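Local coordinates for protein aminoacyl-tRNA synthetase (Cryptosporidium parvum, PDB 5F9Z) that probably catalyses ATP-dependent attachment of proline to its cognate tRNA, and binds the inhibitor halofuginone together with an ATP analogue, at residues Leu203-Val208 / Ile280-Met285; Met285-Asn290 / Phe410-Arg415; Ala441-Cys444 / Ser448-Glu451. All coordinates share one frame; numbering follows the deposited sequence.

Interaction 1: Leu203-Val208 / Ile280-Met285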
loop_
_atom_site.group_PDB
_atom_site.type_symbol
_atom_site.label_atom_id
_atom_site.label_comp_id
_atom_site.label_asym_id
_atom_site.label_seq_id
_atom_site.Cartn_x
_atom_site.Cartn_y
_atom_site.Cartn_z
ATOM N N LEU A 203 5.459 -5.968 -1.046
ATOM C CA LEU A 203 4.313 -6.270 -0.200
ATOM C C LEU A 203 3.540 -7.503 -0.654
ATOM O O LEU A 203 2.567 -7.880 0.009
ATOM C CB LEU A 203 3.368 -5.065 -0.146
ATOM C CG LEU A 203 3.992 -3.739 0.290
ATOM C CD1 LEU A 203 2.955 -2.630 0.266
ATOM C CD2 LEU A 203 4.616 -3.863 1.670
ATOM N N ALA A 204 3.944 -8.131 -1.763
ATOM C CA ALA A 204 3.275 -9.322 -2.292
ATOM C C ALA A 204 1.788 -9.074 -2.533
ATOM O O ALA A 204 0.968 -9.994 -2.463
ATOM C CB ALA A 204 3.479 -10.530 -1.372
ATOM N N THR A 205 1.429 -7.825 -2.827
ATOM C CA THR A 205 0.039 -7.432 -3.004
ATOM C C THR A 205 -0.229 -7.153 -4.474
ATOM O O THR A 205 0.418 -6.269 -5.056
ATOM C CB THR A 205 -0.282 -6.200 -2.161
ATOM O OG1 THR A 205 0.043 -6.462 -0.789
ATOM C CG2 THR A 205 -1.759 -5.852 -2.269
ATOM N N PRO A 206 -1.158 -7.864 -5.110
ATOM C CA PRO A 206 -1.414 -7.626 -6.535
ATOM C C PRO A 206 -2.181 -6.332 -6.754
ATOM O O PRO A 206 -3.101 -5.996 -6.004
ATOM C CB PRO A 206 -2.243 -8.845 -6.951
ATOM C CG PRO A 206 -2.954 -9.244 -5.703
ATOM C CD PRO A 206 -2.009 -8.935 -4.565
ATOM N N VAL A 207 -1.785 -5.599 -7.795
ATOM C CA VAL A 207 -2.446 -4.363 -8.190
ATOM C C VAL A 207 -2.599 -4.359 -9.705
ATOM O O VAL A 207 -1.903 -5.078 -10.426
ATOM C CB VAL A 207 -1.681 -3.101 -7.726
ATOM C CG1 VAL A 207 -1.672 -3.009 -6.205
ATOM C CG2 VAL A 207 -0.264 -3.104 -8.276
ATOM N N VAL A 208 -3.527 -3.535 -10.183
ATOM C CA VAL A 208 -3.822 -3.414 -11.605
ATOM C C VAL A 208 -3.381 -2.031 -12.065
ATOM O O VAL A 208 -3.923 -1.016 -11.612
ATOM C CB VAL A 208 -5.313 -3.643 -11.897
ATOM C CG1 VAL A 208 -5.601 -3.435 -13.377
ATOM C CG2 VAL A 208 -5.729 -5.038 -11.461
ATOM N N ILE A 280 0.317 -0.371 3.756
ATOM C CA ILE A 280 0.417 -1.325 4.856
ATOM C C ILE A 280 -0.934 -1.978 5.113
ATOM O O ILE A 280 -1.033 -3.201 5.270
ATOM C CB ILE A 280 0.963 -0.633 6.117
ATOM C CG1 ILE A 280 2.305 0.038 5.813
ATOM C CG2 ILE A 280 1.106 -1.634 7.255
ATOM C CD1 ILE A 280 2.911 0.760 6.998
ATOM N N GLY A 281 -1.998 -1.172 5.148
ATOM C CA GLY A 281 -3.321 -1.720 5.400
ATOM C C GLY A 281 -3.781 -2.672 4.314
ATOM O O GLY A 281 -4.348 -3.729 4.602
ATOM N N VAL A 282 -3.545 -2.311 3.050
ATOM C CA VAL A 282 -3.907 -3.195 1.944
ATOM C C VAL A 282 -3.140 -4.507 2.043
ATOM O O VAL A 282 -3.688 -5.586 1.785
ATOM C CB VAL A 282 -3.657 -2.493 0.596
ATOM C CG1 VAL A 282 -4.083 -3.390 -0.559
ATOM C CG2 VAL A 282 -4.390 -1.163 0.543
ATOM N N MET A 283 -1.864 -4.436 2.428
ATOM C CA MET A 283 -1.066 -5.647 2.585
ATOM C C MET A 283 -1.579 -6.503 3.737
ATOM O O MET A 283 -1.603 -7.735 3.638
ATOM C CB MET A 283 0.404 -5.273 2.789
ATOM C CG MET A 283 1.339 -6.447 3.035
ATOM S SD MET A 283 1.505 -6.853 4.784
ATOM C CE MET A 283 2.042 -5.279 5.445
ATOM N N ILE A 284 -1.993 -5.868 4.836
ATOM C CA ILE A 284 -2.525 -6.611 5.978
ATOM C C ILE A 284 -3.801 -7.345 5.586
ATOM O O ILE A 284 -3.959 -8.542 5.855
ATOM C CB ILE A 284 -2.767 -5.666 7.168
ATOM C CG1 ILE A 284 -1.447 -5.093 7.683
ATOM C CG2 ILE A 284 -3.507 -6.389 8.283
ATOM C CD1 ILE A 284 -1.622 -3.862 8.544
ATOM N N MET A 285 -4.732 -6.634 4.945
ATOM C CA MET A 285 -6.004 -7.242 4.569
ATOM C C MET A 285 -5.819 -8.351 3.544
ATOM O O MET A 285 -6.609 -9.302 3.507
ATOM C CB MET A 285 -6.952 -6.173 4.023
ATOM C CG MET A 285 -7.284 -5.069 5.011
ATOM S SD MET A 285 -8.300 -3.777 4.274
ATOM C CE MET A 285 -8.682 -2.784 5.714
#
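In the class II catalytic core, Leu203 and Thr205, in the loop that leaves helix 181-202, pack on Val282 and Met283 of helix 278-287. The backbones come close at Thr205 and Met283, whose CA atoms are 6.0 Å apart, and the contact is buried. Thr205 straddles the helix surface with its two branches. OG1 lies over the backbone of Met283, 3.6 Å from its CA, while CG2 meets CG1 of Val282 at 3.8 Å. The first torsion of Thr205 (chi1 -56°) explains this split: it sets OG1 beside its own backbone N and sends the methyl opposite that N, onto the valine. No hydrogen bond crosses between the segments; Thr205 OG1 instead donates to Leu203 O within the loop, over 3.0 Å. The donor stands well above the carbonyl plane, 68° out of it, so the bond comes in over the C=O rather than along a lone pair. Leu203 O also accepts from His287 NE2, and this second donor ties the loop to the same helix.

That helix follows strand 265-276, and Thr276 and Arg278 at the junction line the nucleotide pocket, an arrangement consistent with motif 3 of class II synthetases. The side chain of Val282 is about 7 Å from the bound ATP analogue. Met283 CG packs on Leu203 CB at 4.0 Å and also lies 3.6 Å from the carbonyl oxygen of Leu203, after which the methionine chain bends at chi2 and chi3. Farther along, Met283 packs on Pro296, and Leu203 also rests on Ala279 and Val299. Between the two contacting loop residues, Ala204 takes a positive phi of 56° where the chain leaves helical geometry.

Interaction 2: Met285-Asn290 / Phe410-Arg415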
loop_
_atom_site.group_PDB
_atom_site.type_symbol
_atom_site.label_atom_id
_atom_site.label_comp_id
_atom_site.label_asym_id
_atom_site.label_seq_id
_atom_site.Cartn_x
_atom_site.Cartn_y
_atom_site.Cartn_z
ATOM N N MET A 285 -4.732 -6.634 4.945
ATOM C CA MET A 285 -6.004 -7.242 4.569
ATOM C C MET A 285 -5.819 -8.351 3.544
ATOM O O MET A 285 -6.609 -9.302 3.507
ATOM C CB MET A 285 -6.952 -6.173 4.023
ATOM C CG MET A 285 -7.284 -5.069 5.011
ATOM S SD MET A 285 -8.300 -3.777 4.274
ATOM C CE MET A 285 -8.682 -2.784 5.714
ATOM N N THR A 286 -4.784 -8.251 2.709
ATOM C CA THR A 286 -4.585 -9.234 1.649
ATOM C C THR A 286 -4.141 -10.581 2.213
ATOM O O THR A 286 -4.678 -11.628 1.838
ATOM C CB THR A 286 -3.560 -8.713 0.641
ATOM O OG1 THR A 286 -4.035 -7.495 0.053
ATOM C CG2 THR A 286 -3.325 -9.735 -0.452
ATOM N N HIS A 287 -3.169 -10.572 3.124
ATOM C CA HIS A 287 -2.513 -11.801 3.554
ATOM C C HIS A 287 -2.986 -12.321 4.904
ATOM O O HIS A 287 -2.879 -13.525 5.156
ATOM C CB HIS A 287 -0.995 -11.596 3.611
ATOM C CG HIS A 287 -0.404 -11.100 2.328
ATOM N ND1 HIS A 287 -0.491 -11.804 1.147
ATOM C CD2 HIS A 287 0.288 -9.971 2.044
ATOM C CE1 HIS A 287 0.118 -11.129 0.190
ATOM N NE2 HIS A 287 0.601 -10.013 0.707
ATOM N N GLY A 288 -3.498 -11.454 5.777
ATOM C CA GLY A 288 -3.853 -11.890 7.116
ATOM C C GLY A 288 -4.933 -12.955 7.109
ATOM O O GLY A 288 -5.792 -13.000 6.226
ATOM N N ASP A 289 -4.881 -13.827 8.110
ATOM C CA ASP A 289 -5.851 -14.908 8.244
ATOM C C ASP A 289 -6.485 -14.830 9.632
ATOM O O ASP A 289 -6.410 -13.812 10.333
ATOM C CB ASP A 289 -5.192 -16.268 7.964
ATOM C CG ASP A 289 -3.958 -16.521 8.819
ATOM O OD1 ASP A 289 -3.925 -16.091 9.991
ATOM O OD2 ASP A 289 -3.015 -17.166 8.313
ATOM N N ASN A 290 -7.121 -15.926 10.050
ATOM C CA ASN A 290 -7.795 -15.980 11.341
ATOM C C ASN A 290 -6.836 -16.131 12.514
ATOM O O ASN A 290 -7.269 -15.999 13.663
ATOM C CB ASN A 290 -8.809 -17.125 11.356
ATOM C CG ASN A 290 -10.087 -16.779 10.619
ATOM O OD1 ASN A 290 -10.156 -15.771 9.914
ATOM N ND2 ASN A 290 -11.108 -17.612 10.780
ATOM N N PHE A 410 1.364 -15.187 -5.259
ATOM C CA PHE A 410 0.636 -16.070 -6.165
ATOM C C PHE A 410 -0.777 -16.342 -5.662
ATOM O O PHE A 410 -1.737 -16.298 -6.440
ATOM C CB PHE A 410 1.404 -17.380 -6.350
ATOM C CG PHE A 410 0.826 -18.278 -7.408
ATOM C CD1 PHE A 410 -0.129 -19.229 -7.085
ATOM C CD2 PHE A 410 1.237 -18.170 -8.726
ATOM C CE1 PHE A 410 -0.662 -20.054 -8.057
ATOM C CE2 PHE A 410 0.707 -18.993 -9.702
ATOM C CZ PHE A 410 -0.243 -19.935 -9.367
ATOM N N LYS A 411 -0.924 -16.632 -4.366
ATOM C CA LYS A 411 -2.252 -16.900 -3.820
ATOM C C LYS A 411 -3.108 -15.640 -3.806
ATOM O O LYS A 411 -4.315 -15.700 -4.071
ATOM C CB LYS A 411 -2.138 -17.485 -2.414
ATOM C CG LYS A 411 -1.565 -18.891 -2.372
ATOM C CD LYS A 411 -1.529 -19.424 -0.948
ATOM C CE LYS A 411 -2.922 -19.453 -0.338
ATOM N NZ LYS A 411 -2.896 -19.937 1.068
ATOM N N ALA A 412 -2.505 -14.491 -3.495
ATOM C CA ALA A 412 -3.244 -13.236 -3.557
ATOM C C ALA A 412 -3.633 -12.888 -4.988
ATOM O O ALA A 412 -4.658 -12.231 -5.209
ATOM C CB ALA A 412 -2.417 -12.110 -2.944
ATOM N N LYS A 413 -2.836 -13.322 -5.966
ATOM C CA LYS A 413 -3.135 -13.021 -7.361
ATOM C C LYS A 413 -4.357 -13.795 -7.840
ATOM O O LYS A 413 -5.255 -13.226 -8.470
ATOM C CB LYS A 413 -1.922 -13.338 -8.235
ATOM C CG LYS A 413 -1.535 -12.231 -9.194
ATOM C CD LYS A 413 -0.096 -11.790 -8.973
ATOM C CE LYS A 413 0.334 -10.789 -10.031
ATOM N NZ LYS A 413 -0.665 -9.697 -10.185
ATOM N N GLN A 414 -4.411 -15.098 -7.552
ATOM C CA GLN A 414 -5.555 -15.892 -7.986
ATOM C C GLN A 414 -6.827 -15.527 -7.230
ATOM O O GLN A 414 -7.925 -15.802 -7.724
ATOM C CB GLN A 414 -5.255 -17.389 -7.849
ATOM C CG GLN A 414 -4.874 -17.854 -6.457
ATOM C CD GLN A 414 -4.403 -19.299 -6.443
ATOM O OE1 GLN A 414 -4.451 -19.989 -7.460
ATOM N NE2 GLN A 414 -3.944 -19.761 -5.286
ATOM N N ARG A 415 -6.708 -14.912 -6.052
ATOM C CA ARG A 415 -7.885 -14.353 -5.396
ATOM C C ARG A 415 -8.344 -13.066 -6.068
ATOM O O ARG A 415 -9.547 -12.780 -6.092
ATOM C CB ARG A 415 -7.605 -14.102 -3.910
ATOM C CG ARG A 415 -8.025 -15.251 -3.007
ATOM C CD ARG A 415 -7.916 -14.896 -1.529
ATOM N NE ARG A 415 -6.535 -14.907 -1.052
ATOM C CZ ARG A 415 -5.835 -13.817 -0.752
ATOM N NH1 ARG A 415 -6.386 -12.616 -0.873
ATOM N NH2 ARG A 415 -4.585 -13.929 -0.323
#
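Apolar contact centres on Ala412, whose CB meets CG2 of Thr286 at 3.6 Å and CE1 of His287 at 4.1 Å. The small side chain lets the backbones approach, with the CA atoms of Thr286 and Ala412 6.7 Å apart. Thr286 CG2 is set opposite its backbone N (chi1 -61° for OG1), and this puts the methyl both against the alanine and over one face of the His287 ring, 3.7 Å above its plane and toward the rim. The hydroxyl branch of Thr286 goes back to Val282 O one turn earlier.

Polar contact is made by Arg415. Its NH2 gives a weak, bent hydrogen bond to Thr286 O (3.2 Å, 122° at the hydrogen). The guanidinium is backed on one face by Ala412 CA, 3.5 Å above its plane and offset toward the rim.

Thr286 lies one residue before the last of helix 278-287, so a cationic side chain here meets the carbonyl end of a helix, where the dipole would probably favour it. The C-terminal end of helix 278-287 of the class II core thus packs, through Thr286 and His287, on Ala412 and Arg415 of the long helix 393-417.

Interaction 3: Ala441-Cys444 / Ser448-Glu451. With ZN (zinc ion), chain F.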
loop_
_atom_site.group_PDB
_atom_site.type_symbol
_atom_site.label_atom_id
_atom_site.label_comp_id
_atom_site.label_asym_id
_atom_site.label_seq_id
_atom_site.Cartn_x
_atom_site.Cartn_y
_atom_site.Cartn_z
ATOM N N ALA A 441 -15.660 -4.329 -18.188
ATOM C CA ALA A 441 -16.736 -4.196 -19.157
ATOM C C ALA A 441 -16.304 -3.343 -20.339
ATOM O O ALA A 441 -15.442 -2.469 -20.200
ATOM C CB ALA A 441 -17.976 -3.568 -18.504
ATOM N N PRO A 442 -16.888 -3.578 -21.517
ATOM C CA PRO A 442 -16.654 -2.679 -22.658
ATOM C C PRO A 442 -17.253 -1.312 -22.366
ATOM O O PRO A 442 -18.449 -1.194 -22.095
ATOM C CB PRO A 442 -17.375 -3.377 -23.820
ATOM C CG PRO A 442 -17.620 -4.779 -23.358
ATOM C CD PRO A 442 -17.763 -4.707 -21.873
ATOM N N TRP A 443 -16.420 -0.276 -22.424
ATOM C CA TRP A 443 -16.831 1.057 -22.012
ATOM C C TRP A 443 -16.429 2.087 -23.058
ATOM O O TRP A 443 -15.399 1.955 -23.724
ATOM C CB TRP A 443 -16.221 1.429 -20.658
ATOM C CG TRP A 443 -16.848 2.632 -20.044
ATOM C CD1 TRP A 443 -18.151 3.023 -20.153
ATOM C CD2 TRP A 443 -16.200 3.617 -19.232
ATOM N NE1 TRP A 443 -18.356 4.186 -19.454
ATOM C CE2 TRP A 443 -17.173 4.572 -18.880
ATOM C CE3 TRP A 443 -14.892 3.782 -18.766
ATOM C CZ2 TRP A 443 -16.880 5.676 -18.087
ATOM C CZ3 TRP A 443 -14.604 4.879 -17.977
ATOM C CH2 TRP A 443 -15.593 5.812 -17.644
ATOM N N CYS A 444 -17.258 3.125 -23.187
ATOM C CA CYS A 444 -16.982 4.232 -24.093
ATOM C C CYS A 444 -16.117 5.313 -23.462
ATOM O O CYS A 444 -15.586 6.162 -24.188
ATOM C CB CYS A 444 -18.292 4.862 -24.576
ATOM S SG CYS A 444 -19.147 5.840 -23.318
ATOM N N SER A 448 -20.088 11.659 -19.430
ATOM C CA SER A 448 -21.536 11.565 -19.281
ATOM C C SER A 448 -21.971 10.133 -18.996
ATOM O O SER A 448 -22.928 9.905 -18.246
ATOM C CB SER A 448 -22.224 12.097 -20.536
ATOM O OG SER A 448 -21.727 11.455 -21.699
ATOM N N CYS A 449 -21.279 9.153 -19.581
ATOM C CA CYS A 449 -21.645 7.760 -19.351
ATOM C C CYS A 449 -21.347 7.347 -17.915
ATOM O O CYS A 449 -22.183 6.720 -17.255
ATOM C CB CYS A 449 -20.913 6.852 -20.339
ATOM S SG CYS A 449 -21.509 5.145 -20.352
ATOM N N GLU A 450 -20.162 7.701 -17.408
ATOM C CA GLU A 450 -19.819 7.351 -16.033
ATOM C C GLU A 450 -20.707 8.073 -15.030
ATOM O O GLU A 450 -21.032 7.511 -13.978
ATOM C CB GLU A 450 -18.349 7.664 -15.752
ATOM C CG GLU A 450 -17.864 7.140 -14.411
ATOM C CD GLU A 450 -16.363 7.247 -14.246
ATOM O OE1 GLU A 450 -15.710 7.856 -15.119
ATOM O OE2 GLU A 450 -15.838 6.718 -13.244
ATOM N N GLU A 451 -21.102 9.312 -15.329
ATOM C CA GLU A 451 -22.009 10.030 -14.440
ATOM C C GLU A 451 -23.327 9.283 -14.285
ATOM O O GLU A 451 -23.883 9.209 -13.183
ATOM C CB GLU A 451 -22.249 11.445 -14.965
HETATM ZN ZN ZN F . -20.850 4.507 -22.498
#
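Trp443 reaches across to Cys449 and Glu450 with the edge of its indole, and its side chain can be followed outward atom by atom. From CB, CG is placed opposite the backbone N (chi1 -167°), carrying the ring toward the helix. CD1 comes next and lies 3.9 Å from the zinc ion. NE1 points its N-H at Cys449 SG, 3.4 Å away, in a weak hydrogen bond with an angle of 148° at the hydrogen. That sulfur sits at the edge of the ring, near its plane, a cysteine sulfur-aromatic contact 4.5 Å from the Cys449 SG to the centroid of the five-membered ring. On the benzene side, CZ2 packs on CB of Glu450 at 3.4 Å. At the tip, CH2 approaches Glu450 OE1 to 3.3 Å, again near the ring plane, with the carboxylate turned 90° to the indole. The carboxylate is held by two hydroxyls, OE1 by Ser213 and OE2 by Ser476.

The sulfur that accepts from NE1 is also a metal ligand: Cys449 SG and Cys444 SG each bind zinc, both at 2.3 Å, and Cys494 and Cys497 complete the four-cysteine site. The indole N-H probably offsets some of the negative charge on the thiolate.

Strand 438-443 hands its last residue, Trp443, to the site just before the metal ligand Cys444, and helix 447-458 brings Cys449 from across the short turn. Phe507 of the antiparallel strand 503-508 packs edge-to-face with the Trp443 ring, and Ser476 of strand 475-480 touches it as well.

Interactions 1 and 2 adjoin, their centres 9 Å apart; both use helix 278-287, whose middle receives the 203-208 loop and whose end meets helix 393-417, and His287 of the second bonds to Leu203 O of the first. Pro206 CG, 3.5 Å from Ala412 O, also links that loop to the second helix. Both are buried: interaction 1 relies on apolar packing and a bond inside its loop, whereas interaction 2 adds a weak bond from a partly exposed arginine. Interaction 3 lies apart in the C-terminal region, about 28 Å and 30 Å away between centres. Its touching residues are buried too, but it is held mainly by metal coordination, through neighbours close in sequence, whereas the other two join distant parts of the chain.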